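Local coordinates for cyclic dimeric GMP binding protein (Pseudomonas fluorescens, PDB 3PJV) that probably relays cytoplasmic cyclic di-GMP binding outward to control proteolysis in the periplasm, its periplasmic domain forming the output side of the receptor, at residues Glu7-Arg10 against Thr11-Val14; Asp83-Val86 against Lys87-Gly90. All coordinates share one frame; numbering follows the deposited sequence.

Contact 1: residues Glu7-Arg10 against Thr11-Val14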
loop_
_atom_site.group_PDB
_atom_site.type_symbol
_atom_site.label_atom_id
_atom_site.label_comp_id
_atom_site.label_asym_id
_atom_site.label_seq_id
_atom_site.Cartn_x
_atom_site.Cartn_y
_atom_site.Cartn_z
ATOM N N GLU A 7 19.603 1.868 14.402
ATOM C CA GLU A 7 18.861 0.875 15.178
ATOM C C GLU A 7 17.428 1.333 15.463
ATOM O O GLU A 7 16.483 0.555 15.301
ATOM C CB GLU A 7 19.591 0.497 16.470
ATOM C CG GLU A 7 19.006 -0.738 17.150
ATOM C CD GLU A 7 19.690 -1.078 18.466
ATOM O OE1 GLU A 7 20.733 -0.469 18.781
ATOM O OE2 GLU A 7 19.179 -1.958 19.191
ATOM N N SER A 8 17.257 2.590 15.864
ATOM C CA SER A 8 15.909 3.102 16.130
ATOM C C SER A 8 15.066 3.186 14.853
ATOM O O SER A 8 13.884 2.833 14.854
ATOM C CB SER A 8 15.950 4.455 16.851
ATOM O OG SER A 8 16.486 5.469 16.025
ATOM N N SER A 9 15.674 3.645 13.764
ATOM C CA SER A 9 14.987 3.734 12.478
ATOM C C SER A 9 14.508 2.369 12.004
ATOM O O SER A 9 13.378 2.221 11.535
ATOM C CB SER A 9 15.902 4.352 11.412
ATOM O OG SER A 9 15.988 5.753 11.572
ATOM N N ARG A 10 15.379 1.371 12.116
ATOM C CA ARG A 10 15.038 0.008 11.718
ATOM C C ARG A 10 13.840 -0.493 12.519
ATOM O O ARG A 10 12.894 -1.055 11.978
ATOM C CB ARG A 10 16.249 -0.913 11.929
ATOM C CG ARG A 10 16.030 -2.346 11.483
ATOM C CD ARG A 10 17.236 -3.214 11.846
ATOM N NE ARG A 10 17.037 -4.587 11.403
ATOM C CZ ARG A 10 16.288 -5.487 12.033
ATOM N NH1 ARG A 10 15.649 -5.185 13.169
ATOM N NH2 ARG A 10 16.171 -6.700 11.526
ATOM N N THR A 11 13.883 -0.289 13.824
ATOM C CA THR A 11 12.761 -0.698 14.667
ATOM C C THR A 11 11.434 -0.042 14.242
ATOM O O THR A 11 10.384 -0.688 14.251
ATOM C CB THR A 11 13.090 -0.438 16.145
ATOM O OG1 THR A 11 14.180 -1.290 16.523
ATOM C CG2 THR A 11 11.881 -0.708 17.053
ATOM N N GLN A 12 11.488 1.232 13.862
ATOM C CA GLN A 12 10.305 1.943 13.371
ATOM C C GLN A 12 9.703 1.265 12.147
ATOM O O GLN A 12 8.484 1.107 12.052
ATOM C CB GLN A 12 10.648 3.399 13.015
ATOM C CG GLN A 12 10.953 4.290 14.207
ATOM C CD GLN A 12 11.502 5.647 13.796
ATOM O OE1 GLN A 12 11.840 6.474 14.643
ATOM N NE2 GLN A 12 11.600 5.877 12.487
ATOM N N TYR A 13 10.551 0.877 11.195
ATOM C CA TYR A 13 10.074 0.199 9.998
ATOM C C TYR A 13 9.563 -1.191 10.302
ATOM O O TYR A 13 8.594 -1.646 9.694
ATOM C CB TYR A 13 11.160 0.129 8.923
ATOM C CG TYR A 13 11.388 1.439 8.222
ATOM C CD1 TYR A 13 10.451 1.949 7.335
ATOM C CD2 TYR A 13 12.554 2.160 8.435
ATOM C CE1 TYR A 13 10.670 3.158 6.683
ATOM C CE2 TYR A 13 12.780 3.365 7.792
ATOM C CZ TYR A 13 11.842 3.856 6.916
ATOM O OH TYR A 13 12.090 5.056 6.282
ATOM N N VAL A 14 10.227 -1.872 11.232
ATOM C CA VAL A 14 9.764 -3.186 11.655
ATOM C C VAL A 14 8.363 -3.062 12.244
ATOM O O VAL A 14 7.469 -3.832 11.902
ATOM C CB VAL A 14 10.704 -3.825 12.680
ATOM C CG1 VAL A 14 10.019 -5.021 13.364
ATOM C CG2 VAL A 14 12.006 -4.253 11.995
HETATM O O HOH W 1 16.188 -2.809 15.176
#
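Arg10 and Val14, one turn apart on the long helix 6-32, illustrate an i/i+4 pair on an alpha-helix whose guanidinium lies beside its neighbour and also bonds to the second subunit. The touch itself is slight: Arg10 NH1 comes to 3.9 Å from Val14 CG2, the two side chains crossing obliquely. CG2 is directed back down the turn because it stands anti to the carbonyl carbon of Val14, and this brings it to 3.3 Å from Arg10 O as well. From the same guanidinium a second link leads to Thr11: NH1 donates to a water 3.2 Å away, and that water is hydrogen-bonded to Thr11 OG1 at 2.9 Å. A polar bridge and an aliphatic touch thus meet at one nitrogen. The reach comes from Arg10 itself, whose CG is anti to the backbone N (chi1 -177°) and whose chain stays extended as far as NE. There the main polar partner lies elsewhere, since NE donates to Ile89 O of the second subunit, while Leu91 of that subunit packs on both Arg10 and Val14. On another side of the helix, Tyr13 CD2 approaches Ser9 O obliquely. Beneath all this run the backbone i/i+4 bonds, the last within residues 7-14 being Val14 N to Arg10 O at 2.9 Å, the donor nearly along the C=O axis.

Contact 2: residues Asp83-Val86 against Lys87-Gly90; sequences DWFV and KLIG
Phe85 and Ile89, the buried pair of helix 83-89, press together far more closely than their neighbours. Phe85 CZ lies 3.3 Å from Ile89 CD1, a short approach for two carbons, and CE1 of the ring is nearly as near. Ile89 CB stands over one face of the ring, and the two side chains cross at a slant. An off-staggered chi1 of -114° at Ile89 is consistent with some strain. Leu120 and Leu123 of helix 117-128 cover Ile89, and Trp124 meets the Phe85 ring edge-to-face. With an alanine in place of Phe85, a gap is likely to open beside Ile89 CD1 and the Trp124 ring would probably lose its aromatic mate.

The solvent side is looser. Trp84 and Leu88 run alongside each other in the same direction, with Leu88 CD2 at the indole edge, 4.2 Å from CZ3. Lys87, bent at chi3 (-56°), folds its aliphatic chain back so that CE rests 3.5 Å from Trp84 CA. Beneath both sides the backbone stays firm: Ile89 N donates to Phe85 O at 2.8 Å, almost straight at 173°, and Gly90 N follows to Val86 O at 2.7 Å. Gly90 then turns to positive phi, so the stretch is a short helix with one buried face, terminated by glycine.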
loop_
_atom_site.group_PDB
_atom_site.type_symbol
_atom_site.label_atom_id
_atom_site.label_comp_id
_atom_site.label_asym_id
_atom_site.label_seq_id
_atom_site.Cartn_x
_atom_site.Cartn_y
_atom_site.Cartn_z
ATOM N N ASP A 83 15.504 0.184 -14.852
ATOM C CA ASP A 83 14.928 1.479 -15.188
ATOM C C ASP A 83 14.322 1.458 -16.578
ATOM O O ASP A 83 13.249 2.016 -16.807
ATOM C CB ASP A 83 16.011 2.559 -15.139
ATOM C CG ASP A 83 16.805 2.532 -13.847
ATOM O OD1 ASP A 83 17.597 1.582 -13.647
ATOM O OD2 ASP A 83 16.642 3.466 -13.031
ATOM N N TRP A 84 15.014 0.806 -17.507
ATOM C CA TRP A 84 14.573 0.788 -18.895
ATOM C C TRP A 84 13.244 0.052 -19.088
ATOM O O TRP A 84 12.534 0.301 -20.059
ATOM C CB TRP A 84 15.656 0.219 -19.817
ATOM C CG TRP A 84 16.142 -1.150 -19.463
ATOM C CD1 TRP A 84 17.309 -1.469 -18.823
ATOM C CD2 TRP A 84 15.489 -2.398 -19.743
ATOM N NE1 TRP A 84 17.418 -2.828 -18.690
ATOM C CE2 TRP A 84 16.315 -3.424 -19.244
ATOM C CE3 TRP A 84 14.286 -2.746 -20.368
ATOM C CZ2 TRP A 84 15.976 -4.774 -19.344
ATOM C CZ3 TRP A 84 13.950 -4.083 -20.461
ATOM C CH2 TRP A 84 14.791 -5.082 -19.953
ATOM N N PHE A 85 12.906 -0.842 -18.158
ATOM C CA PHE A 85 11.640 -1.570 -18.241
ATOM C C PHE A 85 10.458 -0.653 -17.917
ATOM O O PHE A 85 9.378 -0.781 -18.495
ATOM C CB PHE A 85 11.651 -2.795 -17.320
ATOM C CG PHE A 85 10.381 -3.620 -17.380
ATOM C CD1 PHE A 85 10.127 -4.436 -18.474
ATOM C CD2 PHE A 85 9.461 -3.591 -16.347
ATOM C CE1 PHE A 85 8.972 -5.193 -18.544
ATOM C CE2 PHE A 85 8.301 -4.363 -16.397
ATOM C CZ PHE A 85 8.060 -5.163 -17.506
ATOM N N VAL A 86 10.674 0.288 -17.002
ATOM C CA VAL A 86 9.657 1.278 -16.674
ATOM C C VAL A 86 9.226 2.079 -17.894
ATOM O O VAL A 86 8.033 2.242 -18.149
ATOM C CB VAL A 86 10.139 2.251 -15.577
ATOM C CG1 VAL A 86 9.023 3.206 -15.182
ATOM C CG2 VAL A 86 10.609 1.478 -14.373
ATOM N N LYS A 87 10.205 2.582 -18.646
ATOM C CA LYS A 87 9.925 3.333 -19.864
ATOM C C LYS A 87 9.206 2.445 -20.870
ATOM O O LYS A 87 8.229 2.861 -21.496
ATOM C CB LYS A 87 11.227 3.855 -20.479
ATOM C CG LYS A 87 12.212 4.404 -19.458
ATOM C CD LYS A 87 13.523 4.816 -20.124
ATOM C CE LYS A 87 14.122 3.658 -20.905
ATOM N NZ LYS A 87 15.415 4.009 -21.548
ATOM N N LEU A 88 9.697 1.218 -21.015
ATOM C CA LEU A 88 9.111 0.251 -21.937
ATOM C C LEU A 88 7.640 -0.008 -21.616
ATOM O O LEU A 88 6.783 0.090 -22.493
ATOM C CB LEU A 88 9.906 -1.059 -21.907
ATOM C CG LEU A 88 9.549 -2.171 -22.893
ATOM C CD1 LEU A 88 9.674 -1.689 -24.334
ATOM C CD2 LEU A 88 10.439 -3.389 -22.657
ATOM N N ILE A 89 7.353 -0.335 -20.356
ATOM C CA ILE A 89 5.980 -0.575 -19.927
ATOM C C ILE A 89 5.154 0.713 -19.998
ATOM O O ILE A 89 4.012 0.695 -20.436
ATOM C CB ILE A 89 5.929 -1.195 -18.506
ATOM C CG1 ILE A 89 5.366 -2.612 -18.571
ATOM C CG2 ILE A 89 5.071 -0.366 -17.578
ATOM C CD1 ILE A 89 6.052 -3.495 -19.550
ATOM N N GLY A 90 5.741 1.829 -19.579
ATOM C CA GLY A 90 5.068 3.115 -19.630
ATOM C C GLY A 90 3.729 3.110 -18.915
ATOM O O GLY A 90 2.687 3.352 -19.525
#

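How the contacts relate
Followed from the N terminus, the chain enters contact 1 in the opening turns of helix 6-32 and reaches contact 2 only in helix 83-89, after helix 39-50 and the hairpin of strands 55-62 and 68-73. Each contact closes no more than a helical turn; the two run in series, neither nesting nor crossing. Within one subunit their centres are 32 Å apart, with nearest atoms about 20 Å from each other. The dimer brings them together: Arg10 and Val14 of one copy meet residues 89-91 of the other. Helix 117-128 joins in, its Leu123 packing against contact 2 in its own chain and against Tyr13 of the partner.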